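Local structure of inosine-uridine preferring nucleoside hydrolase family protein (2C40) at residues S198-I208 / V290-F300. The protein belongs to the inosine-uridine preferring nucleoside hydrolase family and binds a calcium ion together with alpha-D-ribofuranose. Residues are numbered along the deposited sequence; the frame is centred on the assembly and turned at random.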
loop_
_atom_site.group_PDB
_atom_site.type_symbol
_atom_site.label_atom_id
_atom_site.label_comp_id
_atom_site.label_asym_id
_atom_site.label_seq_id
_atom_site.Cartn_x
_atom_site.Cartn_y
_atom_site.Cartn_z
ATOM N N SER A 198 -21.000 -0.183 16.033
ATOM C CA SER A 198 -21.665 -1.397 15.561
ATOM C C SER A 198 -20.675 -2.533 15.380
ATOM O O SER A 198 -21.001 -3.705 15.485
ATOM C CB SER A 198 -22.363 -1.098 14.210
ATOM O OG SER A 198 -23.467 -0.215 14.394
ATOM N N THR A 199 -19.444 -2.150 15.090
ATOM C CA THR A 199 -18.413 -3.072 14.665
ATOM C C THR A 199 -17.510 -3.543 15.836
ATOM O O THR A 199 -16.562 -4.258 15.603
ATOM C CB THR A 199 -17.628 -2.382 13.537
ATOM O OG1 THR A 199 -17.083 -3.358 12.650
ATOM C CG2 THR A 199 -16.583 -1.438 14.079
ATOM N N ASN A 200 -17.859 -3.186 17.080
ATOM C CA ASN A 200 -17.014 -3.402 18.241
ATOM C C ASN A 200 -16.553 -4.855 18.366
ATOM O O ASN A 200 -15.409 -5.109 18.744
ATOM C CB ASN A 200 -17.766 -3.077 19.528
ATOM C CG ASN A 200 -17.836 -1.610 19.834
ATOM O OD1 ASN A 200 -17.096 -0.807 19.273
ATOM N ND2 ASN A 200 -18.731 -1.243 20.777
ATOM N N GLN A 201 -17.457 -5.785 18.043
ATOM C CA GLN A 201 -17.229 -7.208 18.221
ATOM C C GLN A 201 -16.496 -7.887 17.060
ATOM O O GLN A 201 -16.232 -9.080 17.137
ATOM C CB GLN A 201 -18.570 -7.934 18.562
ATOM C CG GLN A 201 -18.943 -7.797 20.005
ATOM C CD GLN A 201 -20.298 -8.404 20.368
ATOM O OE1 GLN A 201 -20.760 -9.369 19.751
ATOM N NE2 GLN A 201 -20.942 -7.834 21.392
ATOM N N VAL A 202 -16.156 -7.138 16.012
ATOM C CA VAL A 202 -15.466 -7.694 14.855
ATOM C C VAL A 202 -14.269 -6.842 14.397
ATOM O O VAL A 202 -14.253 -6.345 13.277
ATOM C CB VAL A 202 -16.463 -7.976 13.650
ATOM C CG1 VAL A 202 -17.514 -9.004 14.047
ATOM C CG2 VAL A 202 -17.127 -6.671 13.084
ATOM N N PRO A 203 -13.267 -6.657 15.284
ATOM C CA PRO A 203 -11.950 -6.091 14.821
ATOM C C PRO A 203 -11.220 -7.026 13.864
ATOM O O PRO A 203 -11.122 -8.245 14.124
ATOM C CB PRO A 203 -11.143 -5.915 16.111
ATOM C CG PRO A 203 -11.826 -6.751 17.150
ATOM C CD PRO A 203 -13.271 -6.932 16.732
ATOM N N LEU A 204 -10.704 -6.465 12.765
ATOM C CA LEU A 204 -9.757 -7.212 11.930
ATOM C C LEU A 204 -8.487 -7.267 12.726
ATOM O O LEU A 204 -7.894 -6.233 13.082
ATOM C CB LEU A 204 -9.447 -6.575 10.599
ATOM C CG LEU A 204 -9.151 -7.473 9.363
ATOM C CD1 LEU A 204 -8.095 -6.811 8.584
ATOM C CD2 LEU A 204 -8.781 -8.898 9.621
ATOM N N THR A 205 -8.047 -8.492 12.922
ATOM C CA THR A 205 -7.004 -8.805 13.833
ATOM C C THR A 205 -5.825 -9.434 13.032
ATOM O O THR A 205 -6.009 -9.907 11.913
ATOM C CB THR A 205 -7.714 -9.699 14.875
ATOM O OG1 THR A 205 -7.416 -9.261 16.193
ATOM C CG2 THR A 205 -7.446 -11.124 14.682
ATOM N N ILE A 206 -4.621 -9.402 13.588
ATOM C CA ILE A 206 -3.470 -10.082 12.983
ATOM C C ILE A 206 -3.754 -11.597 12.816
ATOM O O ILE A 206 -3.468 -12.168 11.767
ATOM C CB ILE A 206 -2.136 -9.834 13.831
ATOM C CG1 ILE A 206 -1.654 -8.382 13.723
ATOM C CG2 ILE A 206 -1.010 -10.808 13.440
ATOM C CD1 ILE A 206 -0.743 -7.936 14.973
ATOM N N ASP A 207 -4.311 -12.228 13.857
ATOM C CA ASP A 207 -4.717 -13.630 13.801
ATOM C C ASP A 207 -5.645 -13.948 12.640
ATOM O O ASP A 207 -5.598 -15.032 12.092
ATOM C CB ASP A 207 -5.389 -14.061 15.113
ATOM N N ILE A 208 -6.452 -12.988 12.228
ATOM C CA ILE A 208 -7.378 -13.185 11.097
ATOM C C ILE A 208 -6.668 -12.978 9.772
ATOM O O ILE A 208 -6.889 -13.728 8.828
ATOM C CB ILE A 208 -8.656 -12.290 11.240
ATOM C CG1 ILE A 208 -9.538 -12.871 12.347
ATOM C CG2 ILE A 208 -9.429 -12.189 9.947
ATOM C CD1 ILE A 208 -10.600 -11.956 12.834
ATOM N N VAL A 290 -30.210 0.634 14.415
ATOM C CA VAL A 290 -28.800 0.645 14.658
ATOM C C VAL A 290 -28.266 -0.765 14.928
ATOM O O VAL A 290 -28.718 -1.459 15.835
ATOM C CB VAL A 290 -28.455 1.603 15.853
ATOM C CG1 VAL A 290 -26.950 1.605 16.119
ATOM C CG2 VAL A 290 -28.906 3.027 15.551
ATOM N N VAL A 291 -27.278 -1.174 14.146
ATOM C CA VAL A 291 -26.766 -2.520 14.256
ATOM C C VAL A 291 -25.929 -2.613 15.534
ATOM O O VAL A 291 -25.224 -1.660 15.892
ATOM C CB VAL A 291 -25.970 -2.900 13.019
ATOM C CG1 VAL A 291 -25.179 -4.216 13.207
ATOM C CG2 VAL A 291 -26.920 -2.999 11.834
ATOM N N TYR A 292 -26.042 -3.736 16.239
ATOM C CA TYR A 292 -25.132 -4.064 17.324
ATOM C C TYR A 292 -25.004 -5.580 17.494
ATOM O O TYR A 292 -25.703 -6.359 16.845
ATOM C CB TYR A 292 -25.583 -3.391 18.614
ATOM C CG TYR A 292 -26.831 -3.974 19.210
ATOM C CD1 TYR A 292 -28.054 -3.754 18.624
ATOM C CD2 TYR A 292 -26.773 -4.746 20.359
ATOM C CE1 TYR A 292 -29.236 -4.293 19.179
ATOM C CE2 TYR A 292 -27.960 -5.311 20.936
ATOM C CZ TYR A 292 -29.181 -5.072 20.325
ATOM O OH TYR A 292 -30.353 -5.570 20.847
ATOM N N ASP A 293 -24.091 -5.974 18.367
ATOM C CA ASP A 293 -23.932 -7.354 18.789
ATOM C C ASP A 293 -23.760 -8.256 17.592
ATOM O O ASP A 293 -24.527 -9.206 17.395
ATOM C CB ASP A 293 -25.080 -7.813 19.683
ATOM C CG ASP A 293 -24.789 -9.136 20.370
ATOM O OD1 ASP A 293 -23.595 -9.469 20.478
ATOM O OD2 ASP A 293 -25.736 -9.845 20.805
ATOM N N VAL A 294 -22.722 -7.946 16.812
ATOM C CA VAL A 294 -22.323 -8.741 15.662
ATOM C C VAL A 294 -21.728 -10.077 16.147
ATOM O O VAL A 294 -20.948 -10.117 17.092
ATOM C CB VAL A 294 -21.344 -7.974 14.765
ATOM C CG1 VAL A 294 -20.959 -8.795 13.566
ATOM C CG2 VAL A 294 -21.945 -6.642 14.290
ATOM N N ASN A 295 -22.137 -11.177 15.522
ATOM C CA ASN A 295 -21.554 -12.469 15.821
ATOM C C ASN A 295 -20.195 -12.546 15.110
ATOM O O ASN A 295 -20.103 -12.576 13.866
ATOM C CB ASN A 295 -22.508 -13.617 15.457
ATOM C CG ASN A 295 -22.047 -14.942 16.006
ATOM O OD1 ASN A 295 -20.942 -15.381 15.712
ATOM N ND2 ASN A 295 -22.887 -15.592 16.789
ATOM N N HIS A 296 -19.141 -12.505 15.929
ATOM C CA HIS A 296 -17.760 -12.504 15.474
ATOM C C HIS A 296 -17.529 -13.668 14.512
ATOM O O HIS A 296 -17.265 -13.462 13.346
ATOM C CB HIS A 296 -16.798 -12.610 16.687
ATOM C CG HIS A 296 -15.364 -12.825 16.299
ATOM N ND1 HIS A 296 -14.564 -11.811 15.818
ATOM C CD2 HIS A 296 -14.597 -13.941 16.289
ATOM C CE1 HIS A 296 -13.369 -12.290 15.522
ATOM N NE2 HIS A 296 -13.366 -13.580 15.790
ATOM N N ASP A 297 -17.702 -14.887 15.025
ATOM C CA ASP A 297 -17.367 -16.113 14.299
ATOM C C ASP A 297 -18.178 -16.239 13.008
ATOM O O ASP A 297 -17.645 -16.580 11.978
ATOM C CB ASP A 297 -17.547 -17.375 15.190
ATOM C CG ASP A 297 -16.518 -17.458 16.317
ATOM O OD1 ASP A 297 -15.577 -16.669 16.310
ATOM O OD2 ASP A 297 -16.626 -18.310 17.230
ATOM N N ARG A 298 -19.470 -15.973 13.072
ATOM C CA ARG A 298 -20.292 -16.041 11.864
ATOM C C ARG A 298 -19.907 -14.995 10.849
ATOM O O ARG A 298 -19.874 -15.264 9.659
ATOM C CB ARG A 298 -21.751 -15.907 12.216
ATOM C CG ARG A 298 -22.241 -17.112 13.010
ATOM C CD ARG A 298 -23.506 -17.660 12.400
ATOM N NE ARG A 298 -24.674 -16.992 12.928
ATOM C CZ ARG A 298 -25.777 -16.672 12.244
ATOM N NH1 ARG A 298 -25.900 -16.877 10.933
ATOM N NH2 ARG A 298 -26.777 -16.113 12.905
ATOM N N PHE A 299 -19.617 -13.794 11.314
ATOM C CA PHE A 299 -19.225 -12.697 10.393
ATOM C C PHE A 299 -17.974 -13.090 9.622
ATOM O O PHE A 299 -17.953 -13.107 8.394
ATOM C CB PHE A 299 -19.009 -11.388 11.165
ATOM C CG PHE A 299 -18.481 -10.288 10.324
ATOM C CD1 PHE A 299 -17.213 -9.741 10.573
ATOM C CD2 PHE A 299 -19.220 -9.830 9.241
ATOM C CE1 PHE A 299 -16.733 -8.717 9.800
ATOM C CE2 PHE A 299 -18.729 -8.812 8.423
ATOM C CZ PHE A 299 -17.492 -8.260 8.684
ATOM N N PHE A 300 -16.930 -13.430 10.337
ATOM C CA PHE A 300 -15.679 -13.798 9.687
ATOM C C PHE A 300 -15.765 -15.093 8.907
ATOM O O PHE A 300 -15.143 -15.192 7.872
ATOM C CB PHE A 300 -14.522 -13.826 10.700
ATOM C CG PHE A 300 -14.118 -12.470 11.140
ATOM C CD1 PHE A 300 -14.383 -12.017 12.434
ATOM C CD2 PHE A 300 -13.538 -11.612 10.238
ATOM C CE1 PHE A 300 -14.015 -10.725 12.826
ATOM C CE2 PHE A 300 -13.172 -10.330 10.609
ATOM C CZ PHE A 300 -13.410 -9.874 11.900
HETATM O O HOH W 1 -20.593 -5.747 17.192
#
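Where strand 286-292 runs out and the C-terminal helix 296-308 begins, the connector between them and the first turns of that helix pack on the loop before helix 206-214 and on its first turn, with Val-202 buried between Val-294, Phe-299 and Phe-300. Its CG1, held anti to the carbonyl carbon and so turned to Val-294 and Phe-299, lies 3.5 Å from Val-294 CG1, tighter than usual for two methyl groups, and 3.6 Å from Phe-299 CD1; Val-202 CB is 3.8 Å from Phe-300 CE1. Farther along, Ile-208 lays CD1 over the centre of one face of the Phe-300 ring, a CH-pi contact with CD1 3.5 Å from the ring centroid and 8° off its normal. Phe-299 CD1 occupies the opposite face, which leaves the ring sandwiched. His-296, at the first turn of the helix, donates weakly from ND1 to Gln-201 O, 3.5 Å away and near the plane of the imidazole, with the N-H...O angle bent to 136°. Asn-295 is the N-cap of this helix: its OD1 accepts from Arg-298 N.

In the mixed sheet of this nucleoside hydrolase fold, strand 286-292 lies next to strand 191-194, and the loop that follows strand 191-194 is tied to strand 286-292 by Ser-198. Ser-198 OG donates to Val-291 O at 2.7 Å, approaching 36° out of the carbonyl plane, and also shares a hydrogen bond with Thr-195 OG1. One water joins the backbones beside a type I turn from Thr-199 to Val-202: it donates to Ser-198 O at 2.7 Å and accepts from the backbone N atoms of Gln-201 and Val-294. Helix 246-255, which carries the calcium ligand Asp-247, touches Phe-299 through Leu-249 and Ala-252.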